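Local coordinates for ribonuclease H (Uncultured organism, PDB 3U3G), which probably cleaves the RNA strand of RNA/DNA hybrids, acting as an endonuclease of the RNase H1 type, at residues S78-I81 with V82-Q86. Sequence-based numbering, arbitrary orientation.
Sequences SELI and VRQMQ
Glu79 and Arg83, one turn apart on the short helix 79-85 of this RNase H fold, form an i to i+4 salt bridge on the helix surface, where long side chains of opposite charge can span the turn. A single carboxylate oxygen does the work: Glu79 OE2 takes a bond from Arg83 NH2 at 3.2 Å and a weak one from NE. OE2 sits at the guanidinium edge, near that group's plane, yet the donor approaches from above the carboxylate, the two planes standing 90° apart. A water accepts from Arg83 NE and donates to the same OE2. The bend of Arg83 at chi2 (-52°) brings NE and NH2 to Glu79; separately, Gln86 OE1 meets Arg83 NH1 at 3.0 Å, in the guanidinium plane. A leucine in place of Arg83 would probably leave the Glu79 carboxylate without its cationic mate and Gln86 OE1 without this donor.

On another side of the helix, Gln84 NE2 lies 3.7 Å from Leu80 CG, while OE1 is hydrogen-bonded to the Tyr50 hydroxyl of helix 45-60; glutamine is long enough to pass Leu80 and still satisfy this buried oxygen. Ile81 and Met85 run side by side, Ile81 CG2 4.0 Å from Met85 CG; these apolar chains suit a surface that packs on Tyr50, while Val82 turns its branched side chain to Met76 and Phe116 of the sheet.

Backbone bonds from Val82, Arg83, Gln84 and Met85 N to the carbonyls four residues earlier hold this spacing. Ser78 starts the helix as N-cap, a role suited to its short hydroxyl side chain: Ser78 OG accepts from Ile81 N at 3.1 Å.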
loop_
_atom_site.group_PDB
_atom_site.type_symbol
_atom_site.label_atom_id
_atom_site.label_comp_id
_atom_site.label_asym_id
_atom_site.label_seq_id
_atom_site.Cartn_x
_atom_site.Cartn_y
_atom_site.Cartn_z
ATOM N N SER A 78 7.971 3.972 -4.560
ATOM C CA SER A 78 9.256 3.441 -4.117
ATOM C C SER A 78 9.690 2.323 -5.062
ATOM O O SER A 78 9.114 1.238 -5.053
ATOM C CB SER A 78 9.139 2.884 -2.694
ATOM O OG SER A 78 10.289 2.116 -2.360
ATOM N N GLU A 79 10.714 2.571 -5.872
ATOM C CA GLU A 79 11.184 1.535 -6.766
ATOM C C GLU A 79 11.728 0.339 -5.981
ATOM O O GLU A 79 11.508 -0.812 -6.357
ATOM C CB GLU A 79 12.227 2.060 -7.766
ATOM C CG GLU A 79 12.561 1.000 -8.798
ATOM C CD GLU A 79 13.462 1.468 -9.917
ATOM O OE1 GLU A 79 13.846 2.649 -9.936
ATOM O OE2 GLU A 79 13.717 0.637 -10.812
ATOM N N LEU A 80 12.449 0.613 -4.895
ATOM C CA LEU A 80 12.964 -0.451 -4.052
ATOM C C LEU A 80 11.859 -1.391 -3.572
ATOM O O LEU A 80 11.964 -2.599 -3.711
ATOM C CB LEU A 80 13.711 0.128 -2.856
ATOM C CG LEU A 80 14.206 -0.894 -1.836
ATOM C CD1 LEU A 80 15.214 -1.822 -2.474
ATOM C CD2 LEU A 80 14.821 -0.180 -0.647
ATOM N N ILE A 81 10.775 -0.828 -3.049
ATOM C CA ILE A 81 9.731 -1.683 -2.505
ATOM C C ILE A 81 9.018 -2.456 -3.615
ATOM O O ILE A 81 8.728 -3.637 -3.470
ATOM C CB ILE A 81 8.742 -0.896 -1.643
ATOM C CG1 ILE A 81 9.468 -0.373 -0.401
ATOM C CG2 ILE A 81 7.590 -1.808 -1.224
ATOM C CD1 ILE A 81 8.646 0.581 0.423
ATOM N N VAL A 82 8.851 -1.830 -4.772
ATOM C CA VAL A 82 8.300 -2.557 -5.917
ATOM C C VAL A 82 9.174 -3.747 -6.318
ATOM O O VAL A 82 8.679 -4.866 -6.464
ATOM C CB VAL A 82 8.089 -1.618 -7.113
ATOM C CG1 VAL A 82 7.752 -2.416 -8.364
ATOM C CG2 VAL A 82 6.975 -0.615 -6.814
ATOM N N ARG A 83 10.486 -3.536 -6.392
ATOM C CA ARG A 83 11.371 -4.626 -6.766
ATOM C C ARG A 83 11.407 -5.725 -5.715
ATOM O O ARG A 83 11.590 -6.891 -6.036
ATOM C CB ARG A 83 12.778 -4.115 -7.083
ATOM C CG ARG A 83 12.860 -3.094 -8.225
ATOM C CD ARG A 83 12.182 -3.532 -9.525
ATOM N NE ARG A 83 12.084 -2.365 -10.416
ATOM C CZ ARG A 83 11.006 -2.004 -11.104
ATOM N NH1 ARG A 83 9.910 -2.778 -11.196
ATOM N NH2 ARG A 83 11.002 -0.832 -11.718
ATOM N N GLN A 84 11.307 -5.331 -4.448
ATOM C CA GLN A 84 11.218 -6.301 -3.354
ATOM C C GLN A 84 9.947 -7.136 -3.489
ATOM O O GLN A 84 9.993 -8.363 -3.458
ATOM C CB GLN A 84 11.228 -5.579 -2.003
ATOM C CG GLN A 84 12.602 -5.030 -1.638
ATOM C CD GLN A 84 12.588 -4.183 -0.376
ATOM O OE1 GLN A 84 11.545 -3.661 0.048
ATOM N NE2 GLN A 84 13.772 -3.931 0.153
ATOM N N MET A 85 8.823 -6.456 -3.703
ATOM C CA MET A 85 7.537 -7.138 -3.801
ATOM C C MET A 85 7.453 -8.076 -5.003
ATOM O O MET A 85 6.826 -9.128 -4.938
ATOM C CB MET A 85 6.392 -6.119 -3.833
ATOM C CG MET A 85 6.191 -5.347 -2.530
ATOM S SD MET A 85 5.750 -6.423 -1.155
ATOM C CE MET A 85 6.496 -5.542 0.213
ATOM N N GLN A 86 8.147 -7.716 -6.077
ATOM C CA GLN A 86 8.218 -8.557 -7.278
ATOM C C GLN A 86 9.196 -9.697 -7.130
ATOM O O GLN A 86 9.260 -10.576 -7.985
ATOM C CB GLN A 86 8.644 -7.705 -8.468
ATOM C CG GLN A 86 7.587 -6.722 -8.884
ATOM C CD GLN A 86 7.997 -5.931 -10.103
ATOM O OE1 GLN A 86 9.141 -5.459 -10.205
ATOM N NE2 GLN A 86 7.089 -5.850 -11.076
HETATM O O HOH W 1 15.273 -1.947 -10.567
#